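Local coordinates for arginase (Trypanosoma brucei brucei, PDB 4RHJ), which is of unknown function but has the arginase-deacetylase fold of the arginase family, having evolved without a binuclear manganese cluster, at residues T33-W39 / G84-P89; A76-D82 / M94-N100; S127-E132 / A153-L157. All coordinates share one frame; numbering follows the deposited sequence.

Contact 1: T33-W39 / G84-P89; sequences TPRGSDW and GPIECP
The indole of Trp39 has Cys88 lying squarely over one face. Cys88 SG stands 3.6 Å from the centroid of the six-membered ring, 13° off its normal, and the Cys88 CB also sits over that face, making a CH-pi contact. This is a cysteine sulfur-aromatic contact. Near the ring plane, at the edge, comes Ile86 O, a long 4.4 Å from Trp39 NE1, while Pro89 CD approaches Trp39 CH2 obliquely at 4.0 Å. Cys88 carries SG anti to its own backbone N (chi1 -178°), and this sets the sulfur above CE3 and CZ3.

Trp39 closes a type I beta turn that begins at Gly36, in the loop leading into strand 46-50. The opposing segment 84-89 belongs to the loop that brings the chain from strand 77-81 back to the start of strand 95-103; the contact thus joins two surface loops that connect elements of the parallel-sheet arginase-deacetylase fold. Pro45 also touches Trp39, and Arg42 touches Cys88.

Asp38 works from within the turn. Its CG lies between backbone N and carbonyl carbon (chi1 54°), which lets OD1 accept a weak hydrogen bond of 2.9 Å from Trp39 N and sends OD2 across to the other loop, 3.3 Å from Cys88 N and 3.7 Å from Cys88 CB.

At the far end, Thr33 meets the Gly84-Pro85 pair, which is linked by a cis peptide. Thr33 OG1 donates a weak hydrogen bond of 3.3 Å to Gly84 O, and its methyl CG2 rests against the proline ring, 3.5 Å from Pro85 CB.

Contact 2: A76-D82 / M94-N100; sequences AELTIHD and MFMPVLN
Thr79 O is gripped twice from the adjoining strand: Val98 N donates a 2.6 Å hydrogen bond, and Pro97 CA adds a C-H...O contact at 3.2 Å. Val98 O likewise takes His81 N at 2.9 Å and a C-H...O contact from Ile80 CA. With Thr79 N bonded to Met96 O and Asn100 N to His81 O, this is a parallel ladder, sound from Thr79 on, its strands inclined at 29°; before that, Met96 N gives Glu77 O only a weak bond.

On the face bearing Thr79, His81 and Pro97, the Thr79 methyl CG2 lies over the Phe95 ring, 3.9 Å from the centroid. The His81 ring turns an edge to the proline, NE2 coming 3.3 Å from Pro97 CB. The face bearing Leu78, Ile80, Met96 and Val98 is apolar. Ile80 bends at its second torsion (chi2 -71°), which brings CD1 to 3.5 Å from Val98 CB, while Leu78 CD2 meets the methyl CE of Met96.

Strand 77-81 is one of the two outermost strands of the sheet within this chain, and its Glu77 packs on Arg206 of the second subunit. Leu99 makes backbone bonds to Val46 and Leu48 of strand 46-50 on the inner side, and helix 303-316 covers Leu78 and Val98, with helix 62-66 touching Leu78 and Asn100.

Contact 3: S127-E132 / A153-L157; sequences STELLE and AYKRL
Ala153 pushes its methyl between two hydroxyls of the neighbouring helix: CB is 3.0 Å from Thr128 OG1 and 3.1 Å from Ser127 OG, a tight fit. Neither hydroxyl bonds across. Both turn back onto their own helix, Ser127 OG to the carbonyls of Ser123 and Leu124 and Thr128 OG1 to Leu124 O. The serine does so with OG lying between its backbone N and carbonyl carbon (chi1 56°).

Arg156 is folded by bends at its second and third torsions (chi3 -18°), and the guanidinium presents a face to Thr128 OG1. NE lies 3.0 Å from that oxygen, but the angle is too poor for a hydrogen bond; NE instead gives a weak one to Ala153 O.

Leu131 sends its CD1 branch across, 3.6 Å from Tyr154 CA; the two side chains cross at about a right angle. Leu157 replies with CD1 pressed to 3.5 Å from Leu131 CB, while its CD2 touches Glu132 CG.

The axes of 127-131 and 153-157 approach to 9.2 Å and cross at -52°, an angle in the range of ridges-into-grooves packing. Their parent helices 116-131 and 148-157 alternate with parallel strands, as in the alpha/beta arginase-deacetylase fold.

How the contacts relate
Contact 1 is a surface meeting of two loops, whereas contacts 2 and 3 are partly buried and join regular elements: paired strands in one, crossing helices in the other. Contacts 1 and 2 touch directly. Residues 84-89 lie on the connection between the two strands of contact 2, and Ile86 packs on His81 and Pro97 while Pro89 meets Phe95. Contact 3 stands apart, its centre about 21 Å from that of contact 2, although helix 116-131 directly follows strand 95-103. Backbone hydrogen bonds dominate contact 2; contact 3 has none across it and relies on van der Waals packing of leucines, an alanine methyl and a tyrosine, while contact 1 relies on sulfur-aromatic packing and one weak bond.

Contact 1: T33-W39 / G84-P89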
loop_
_atom_site.group_PDB
_atom_site.type_symbol
_atom_site.label_atom_id
_atom_site.label_comp_id
_atom_site.label_asym_id
_atom_site.label_seq_id
_atom_site.Cartn_x
_atom_site.Cartn_y
_atom_site.Cartn_z
ATOM N N THR A 33 -13.312 21.377 -34.011
ATOM C CA THR A 33 -14.018 22.653 -33.984
ATOM C C THR A 33 -13.580 23.419 -32.752
ATOM O O THR A 33 -13.670 22.911 -31.642
ATOM C CB THR A 33 -15.563 22.484 -33.980
ATOM O OG1 THR A 33 -16.010 21.974 -35.246
ATOM C CG2 THR A 33 -16.236 23.820 -33.719
ATOM N N PRO A 34 -13.069 24.638 -32.953
ATOM C CA PRO A 34 -12.509 25.423 -31.854
ATOM C C PRO A 34 -13.489 25.694 -30.714
ATOM O O PRO A 34 -14.705 25.740 -30.907
ATOM C CB PRO A 34 -12.107 26.735 -32.536
ATOM C CG PRO A 34 -12.859 26.763 -33.825
ATOM C CD PRO A 34 -12.963 25.345 -34.238
ATOM N N ARG A 35 -12.924 25.852 -29.526
ATOM C CA ARG A 35 -13.633 26.329 -28.361
ATOM C C ARG A 35 -14.345 27.637 -28.696
ATOM O O ARG A 35 -13.714 28.574 -29.185
ATOM C CB ARG A 35 -12.640 26.513 -27.217
ATOM C CG ARG A 35 -13.178 27.150 -25.978
ATOM C CD ARG A 35 -12.036 27.734 -25.205
ATOM N NE ARG A 35 -12.433 28.123 -23.869
ATOM C CZ ARG A 35 -11.616 28.707 -23.005
ATOM N NH1 ARG A 35 -10.359 28.953 -23.357
ATOM N NH2 ARG A 35 -12.048 29.029 -21.794
ATOM N N GLY A 36 -15.653 27.698 -28.452
ATOM C CA GLY A 36 -16.437 28.873 -28.804
ATOM C C GLY A 36 -16.636 29.901 -27.703
ATOM O O GLY A 36 -15.955 29.881 -26.674
ATOM N N SER A 37 -17.595 30.796 -27.927
ATOM C CA SER A 37 -17.921 31.870 -26.987
ATOM C C SER A 37 -18.755 31.396 -25.794
ATOM O O SER A 37 -19.071 32.183 -24.900
ATOM C CB SER A 37 -18.664 32.999 -27.707
ATOM O OG SER A 37 -17.791 33.763 -28.521
ATOM N N ASP A 38 -19.123 30.117 -25.792
ATOM C CA ASP A 38 -19.760 29.489 -24.632
ATOM C C ASP A 38 -18.814 29.578 -23.446
ATOM O O ASP A 38 -19.233 29.687 -22.294
ATOM C CB ASP A 38 -20.120 28.030 -24.927
ATOM C CG ASP A 38 -18.928 27.225 -25.424
ATOM O OD1 ASP A 38 -18.027 27.830 -26.029
ATOM O OD2 ASP A 38 -18.884 25.996 -25.212
ATOM N N TRP A 39 -17.523 29.530 -23.756
ATOM C CA TRP A 39 -16.480 29.768 -22.782
ATOM C C TRP A 39 -15.999 31.215 -22.866
ATOM O O TRP A 39 -15.266 31.574 -23.786
ATOM C CB TRP A 39 -15.309 28.808 -23.005
ATOM C CG TRP A 39 -15.700 27.362 -23.087
ATOM C CD1 TRP A 39 -16.091 26.690 -24.196
ATOM C CD2 TRP A 39 -15.727 26.410 -22.014
ATOM N NE1 TRP A 39 -16.375 25.383 -23.892
ATOM C CE2 TRP A 39 -16.153 25.185 -22.551
ATOM C CE3 TRP A 39 -15.431 26.476 -20.654
ATOM C CZ2 TRP A 39 -16.294 24.038 -21.780
ATOM C CZ3 TRP A 39 -15.567 25.338 -19.888
ATOM C CH2 TRP A 39 -15.996 24.137 -20.447
ATOM N N GLY A 84 -16.443 17.788 -32.198
ATOM C CA GLY A 84 -16.708 19.153 -31.777
ATOM C C GLY A 84 -17.645 19.919 -32.699
ATOM O O GLY A 84 -17.807 19.563 -33.870
ATOM N N PRO A 85 -18.245 21.007 -32.189
ATOM C CA PRO A 85 -17.989 21.601 -30.869
ATOM C C PRO A 85 -18.741 20.973 -29.682
ATOM O O PRO A 85 -19.729 20.252 -29.845
ATOM C CB PRO A 85 -18.429 23.053 -31.060
ATOM C CG PRO A 85 -19.474 22.988 -32.092
ATOM C CD PRO A 85 -19.141 21.842 -33.004
ATOM N N ILE A 86 -18.242 21.269 -28.483
ATOM C CA ILE A 86 -18.829 20.800 -27.233
ATOM C C ILE A 86 -19.362 22.004 -26.449
ATOM O O ILE A 86 -18.893 23.128 -26.642
ATOM C CB ILE A 86 -17.797 20.010 -26.372
ATOM C CG1 ILE A 86 -16.948 19.069 -27.239
ATOM C CG2 ILE A 86 -18.496 19.243 -25.251
ATOM C CD1 ILE A 86 -15.754 18.486 -26.516
ATOM N N GLU A 87 -20.341 21.779 -25.574
ATOM C CA GLU A 87 -21.018 22.879 -24.890
ATOM C C GLU A 87 -20.540 23.037 -23.450
ATOM O O GLU A 87 -20.127 22.076 -22.818
ATOM C CB GLU A 87 -22.534 22.668 -24.917
ATOM C CG GLU A 87 -23.353 23.905 -24.598
ATOM C CD GLU A 87 -24.768 23.567 -24.159
ATOM O OE1 GLU A 87 -25.152 22.382 -24.265
ATOM O OE2 GLU A 87 -25.491 24.478 -23.699
ATOM N N CYS A 88 -20.606 24.264 -22.946
ATOM C CA CYS A 88 -20.150 24.599 -21.604
ATOM C C CYS A 88 -21.268 24.404 -20.581
ATOM O O CYS A 88 -22.397 24.816 -20.824
ATOM C CB CYS A 88 -19.643 26.046 -21.573
ATOM S SG CYS A 88 -18.964 26.646 -19.995
ATOM N N PRO A 89 -20.957 23.759 -19.436
ATOM C CA PRO A 89 -21.874 23.604 -18.292
ATOM C C PRO A 89 -22.233 24.963 -17.668
ATOM O O PRO A 89 -21.575 25.945 -18.016
ATOM C CB PRO A 89 -21.074 22.731 -17.308
ATOM C CG PRO A 89 -20.010 22.080 -18.130
ATOM C CD PRO A 89 -19.683 23.047 -19.220
#

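Contact 2: A76-D82 / M94-N100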
loop_
_atom_site.group_PDB
_atom_site.type_symbol
_atom_site.label_atom_id
_atom_site.label_comp_id
_atom_site.label_asym_id
_atom_site.label_seq_id
_atom_site.Cartn_x
_atom_site.Cartn_y
_atom_site.Cartn_z
ATOM N N ALA A 76 -17.585 16.702 -9.003
ATOM C CA ALA A 76 -17.735 17.031 -10.419
ATOM C C ALA A 76 -17.655 15.728 -11.220
ATOM O O ALA A 76 -17.107 14.742 -10.732
ATOM C CB ALA A 76 -16.675 18.000 -10.861
ATOM N N GLU A 77 -18.213 15.705 -12.429
ATOM C CA GLU A 77 -18.200 14.489 -13.243
ATOM C C GLU A 77 -17.582 14.707 -14.638
ATOM O O GLU A 77 -17.921 15.677 -15.322
ATOM C CB GLU A 77 -19.630 13.929 -13.369
ATOM C CG GLU A 77 -20.767 14.961 -13.263
ATOM C CD GLU A 77 -22.159 14.322 -13.302
ATOM O OE1 GLU A 77 -22.993 14.635 -12.424
ATOM O OE2 GLU A 77 -22.423 13.508 -14.210
ATOM N N LEU A 78 -16.679 13.812 -15.053
ATOM C CA LEU A 78 -16.085 13.899 -16.392
ATOM C C LEU A 78 -17.115 13.556 -17.471
ATOM O O LEU A 78 -17.980 12.698 -17.258
ATOM C CB LEU A 78 -14.875 12.968 -16.536
ATOM C CG LEU A 78 -13.607 13.075 -15.686
ATOM C CD1 LEU A 78 -12.703 11.915 -16.034
ATOM C CD2 LEU A 78 -12.865 14.401 -15.859
ATOM N N THR A 79 -17.025 14.241 -18.615
ATOM C CA THR A 79 -17.861 13.960 -19.786
ATOM C C THR A 79 -16.976 13.885 -21.053
ATOM O O THR A 79 -16.316 14.854 -21.407
ATOM C CB THR A 79 -19.004 15.035 -19.953
ATOM O OG1 THR A 79 -18.570 16.123 -20.766
ATOM C CG2 THR A 79 -19.447 15.582 -18.611
ATOM N N ILE A 80 -16.960 12.734 -21.728
ATOM C CA ILE A 80 -16.011 12.483 -22.826
ATOM C C ILE A 80 -16.626 12.508 -24.243
ATOM O O ILE A 80 -17.498 11.700 -24.580
ATOM C CB ILE A 80 -15.294 11.117 -22.626
ATOM C CG1 ILE A 80 -14.548 11.078 -21.276
ATOM C CG2 ILE A 80 -14.392 10.777 -23.823
ATOM C CD1 ILE A 80 -13.304 11.950 -21.164
ATOM N N HIS A 81 -16.133 13.440 -25.062
ATOM C CA HIS A 81 -16.609 13.683 -26.433
ATOM C C HIS A 81 -15.520 13.491 -27.477
ATOM O O HIS A 81 -14.374 13.900 -27.287
ATOM C CB HIS A 81 -17.151 15.103 -26.584
ATOM C CG HIS A 81 -17.706 15.671 -25.324
ATOM N ND1 HIS A 81 -19.018 15.488 -24.943
ATOM C CD2 HIS A 81 -17.127 16.393 -24.341
ATOM C CE1 HIS A 81 -19.226 16.094 -23.789
ATOM N NE2 HIS A 81 -18.093 16.650 -23.402
ATOM N N ASP A 82 -15.897 12.908 -28.604
ATOM C CA ASP A 82 -14.942 12.629 -29.661
ATOM C C ASP A 82 -14.972 13.701 -30.773
ATOM O O ASP A 82 -13.963 13.937 -31.451
ATOM C CB ASP A 82 -15.209 11.223 -30.211
ATOM C CG ASP A 82 -15.004 10.146 -29.159
ATOM O OD1 ASP A 82 -14.158 10.339 -28.256
ATOM O OD2 ASP A 82 -15.684 9.107 -29.228
ATOM N N MET A 94 -21.772 20.997 -12.082
ATOM C CA MET A 94 -20.457 20.742 -12.631
ATOM C C MET A 94 -20.418 19.522 -13.553
ATOM O O MET A 94 -20.813 18.415 -13.185
ATOM C CB MET A 94 -19.458 20.582 -11.480
ATOM C CG MET A 94 -19.696 21.554 -10.303
ATOM S SD MET A 94 -19.260 23.294 -10.623
ATOM C CE MET A 94 -19.326 23.998 -8.981
ATOM N N PHE A 95 -19.973 19.760 -14.777
ATOM C CA PHE A 95 -19.520 18.708 -15.669
ATOM C C PHE A 95 -18.041 18.977 -15.900
ATOM O O PHE A 95 -17.521 19.977 -15.413
ATOM C CB PHE A 95 -20.300 18.706 -16.989
ATOM C CG PHE A 95 -21.527 17.822 -16.986
ATOM C CD1 PHE A 95 -21.892 17.103 -15.859
ATOM C CD2 PHE A 95 -22.308 17.698 -18.126
ATOM C CE1 PHE A 95 -23.017 16.291 -15.868
ATOM C CE2 PHE A 95 -23.431 16.882 -18.134
ATOM C CZ PHE A 95 -23.781 16.180 -17.001
ATOM N N MET A 96 -17.355 18.089 -16.608
ATOM C CA MET A 96 -15.982 18.355 -17.051
ATOM C C MET A 96 -15.719 17.743 -18.426
ATOM O O MET A 96 -15.113 16.667 -18.521
ATOM C CB MET A 96 -14.968 17.814 -16.052
ATOM C CG MET A 96 -14.207 18.879 -15.296
ATOM S SD MET A 96 -14.427 18.619 -13.544
ATOM C CE MET A 96 -14.177 16.865 -13.447
ATOM N N PRO A 97 -16.167 18.436 -19.488
ATOM C CA PRO A 97 -16.152 17.979 -20.883
ATOM C C PRO A 97 -14.756 17.763 -21.464
ATOM O O PRO A 97 -14.027 18.715 -21.717
ATOM C CB PRO A 97 -16.880 19.112 -21.620
ATOM C CG PRO A 97 -17.731 19.751 -20.593
ATOM C CD PRO A 97 -16.870 19.726 -19.367
ATOM N N VAL A 98 -14.400 16.511 -21.711
ATOM C CA VAL A 98 -13.069 16.230 -22.212
ATOM C C VAL A 98 -13.080 15.619 -23.608
ATOM O O VAL A 98 -13.815 14.675 -23.912
ATOM C CB VAL A 98 -12.294 15.319 -21.245
ATOM C CG1 VAL A 98 -11.138 14.625 -21.956
ATOM C CG2 VAL A 98 -11.799 16.126 -20.045
ATOM N N LEU A 99 -12.223 16.196 -24.440
ATOM C CA LEU A 99 -12.082 15.863 -25.842
ATOM C C LEU A 99 -11.044 14.770 -26.076
ATOM O O LEU A 99 -9.858 14.997 -25.874
ATOM C CB LEU A 99 -11.684 17.123 -26.606
ATOM C CG LEU A 99 -11.367 16.943 -28.074
ATOM C CD1 LEU A 99 -12.683 16.743 -28.811
ATOM C CD2 LEU A 99 -10.580 18.139 -28.585
ATOM N N ASN A 100 -11.490 13.596 -26.517
ATOM C CA ASN A 100 -10.581 12.487 -26.810
ATOM C C ASN A 100 -9.924 12.543 -28.191
ATOM O O ASN A 100 -10.569 12.256 -29.209
ATOM C CB ASN A 100 -11.306 11.147 -26.686
ATOM C CG ASN A 100 -10.400 9.973 -27.030
ATOM O OD1 ASN A 100 -9.210 9.995 -26.723
ATOM N ND2 ASN A 100 -10.956 8.953 -27.673
#

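Contact 3: S127-E132 / A153-L157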
loop_
_atom_site.group_PDB
_atom_site.type_symbol
_atom_site.label_atom_id
_atom_site.label_comp_id
_atom_site.label_asym_id
_atom_site.label_seq_id
_atom_site.Cartn_x
_atom_site.Cartn_y
_atom_site.Cartn_z
ATOM N N SER A 127 0.237 19.562 -29.159
ATOM C CA SER A 127 0.074 20.481 -28.041
ATOM C C SER A 127 -0.192 21.899 -28.541
ATOM O O SER A 127 -1.108 22.582 -28.068
ATOM C CB SER A 127 1.310 20.450 -27.147
ATOM O OG SER A 127 2.486 20.730 -27.886
ATOM N N THR A 128 0.608 22.328 -29.508
ATOM C CA THR A 128 0.405 23.610 -30.184
ATOM C C THR A 128 -1.010 23.755 -30.783
ATOM O O THR A 128 -1.643 24.814 -30.679
ATOM C CB THR A 128 1.438 23.806 -31.312
ATOM O OG1 THR A 128 2.748 24.005 -30.757
ATOM C CG2 THR A 128 1.071 24.999 -32.156
ATOM N N GLU A 129 -1.501 22.681 -31.395
ATOM C CA GLU A 129 -2.790 22.710 -32.080
ATOM C C GLU A 129 -3.943 22.476 -31.112
ATOM O O GLU A 129 -5.102 22.663 -31.463
ATOM C CB GLU A 129 -2.835 21.671 -33.205
ATOM C CG GLU A 129 -3.857 21.966 -34.293
ATOM C CD GLU A 129 -3.242 22.534 -35.569
ATOM O OE1 GLU A 129 -2.032 22.826 -35.590
ATOM O OE2 GLU A 129 -3.967 22.681 -36.571
ATOM N N LEU A 130 -3.618 22.066 -29.893
ATOM C CA LEU A 130 -4.611 21.944 -28.832
ATOM C C LEU A 130 -4.711 23.243 -28.040
ATOM O O LEU A 130 -5.795 23.655 -27.611
ATOM C CB LEU A 130 -4.267 20.786 -27.892
ATOM C CG LEU A 130 -4.633 19.420 -28.466
ATOM C CD1 LEU A 130 -4.513 18.307 -27.428
ATOM C CD2 LEU A 130 -6.024 19.466 -29.106
ATOM N N LEU A 131 -3.556 23.873 -27.857
ATOM C CA LEU A 131 -3.436 25.117 -27.116
ATOM C C LEU A 131 -3.938 26.295 -27.922
ATOM O O LEU A 131 -4.475 27.241 -27.358
ATOM C CB LEU A 131 -1.987 25.366 -26.705
ATOM C CG LEU A 131 -1.442 24.551 -25.546
ATOM C CD1 LEU A 131 0.030 24.849 -25.362
ATOM C CD2 LEU A 131 -2.233 24.857 -24.293
ATOM N N GLU A 132 -3.758 26.249 -29.238
ATOM C CA GLU A 132 -4.253 27.321 -30.079
ATOM C C GLU A 132 -5.760 27.447 -29.902
ATOM O O GLU A 132 -6.294 28.558 -29.829
ATOM C CB GLU A 132 -3.888 27.083 -31.547
ATOM C CG GLU A 132 -2.499 27.548 -31.888
ATOM C CD GLU A 132 -2.079 27.180 -33.295
ATOM O OE1 GLU A 132 -2.949 27.102 -34.187
ATOM O OE2 GLU A 132 -0.869 26.972 -33.508
ATOM N N ALA A 153 5.284 24.390 -26.718
ATOM C CA ALA A 153 4.172 24.851 -27.545
ATOM C C ALA A 153 3.439 26.025 -26.906
ATOM O O ALA A 153 2.834 26.847 -27.595
ATOM C CB ALA A 153 3.224 23.746 -27.779
ATOM N N TYR A 154 3.491 26.082 -25.579
ATOM C CA TYR A 154 2.802 27.118 -24.810
ATOM C C TYR A 154 3.568 28.424 -24.857
ATOM O O TYR A 154 2.991 29.497 -25.050
ATOM C CB TYR A 154 2.617 26.680 -23.350
ATOM C CG TYR A 154 1.646 27.540 -22.584
ATOM C CD1 TYR A 154 2.026 28.775 -22.082
ATOM C CD2 TYR A 154 0.346 27.120 -22.372
ATOM C CE1 TYR A 154 1.140 29.561 -21.396
ATOM C CE2 TYR A 154 -0.552 27.903 -21.683
ATOM C CZ TYR A 154 -0.152 29.120 -21.200
ATOM O OH TYR A 154 -1.048 29.898 -20.515
ATOM N N LYS A 155 4.877 28.316 -24.661
ATOM C CA LYS A 155 5.757 29.470 -24.654
ATOM C C LYS A 155 5.944 30.030 -26.063
ATOM O O LYS A 155 6.266 31.198 -26.241
ATOM C CB LYS A 155 7.107 29.092 -24.047
ATOM C CG LYS A 155 7.885 30.268 -23.485
ATOM C CD LYS A 155 7.147 30.920 -22.330
ATOM C CE LYS A 155 8.040 31.911 -21.623
ATOM N NZ LYS A 155 7.346 32.522 -20.475
ATOM N N ARG A 156 5.757 29.185 -27.065
ATOM C CA ARG A 156 5.749 29.634 -28.451
ATOM C C ARG A 156 4.536 30.518 -28.692
ATOM O O ARG A 156 4.655 31.631 -29.208
ATOM C CB ARG A 156 5.740 28.438 -29.393
ATOM C CG ARG A 156 5.146 28.707 -30.764
ATOM C CD ARG A 156 4.342 27.505 -31.239
ATOM N NE ARG A 156 4.700 26.304 -30.492
ATOM C CZ ARG A 156 5.721 25.511 -30.802
ATOM N NH1 ARG A 156 6.497 25.793 -31.838
ATOM N NH2 ARG A 156 5.979 24.446 -30.066
ATOM N N LEU A 157 3.373 30.004 -28.306
ATOM C CA LEU A 157 2.123 30.753 -28.334
ATOM C C LEU A 157 2.143 31.952 -27.386
ATOM O O LEU A 157 1.786 33.079 -27.761
ATOM C CB LEU A 157 0.954 29.833 -27.974
ATOM C CG LEU A 157 0.700 28.716 -28.979
ATOM C CD1 LEU A 157 -0.485 27.890 -28.579
ATOM C CD2 LEU A 157 0.510 29.326 -30.357
#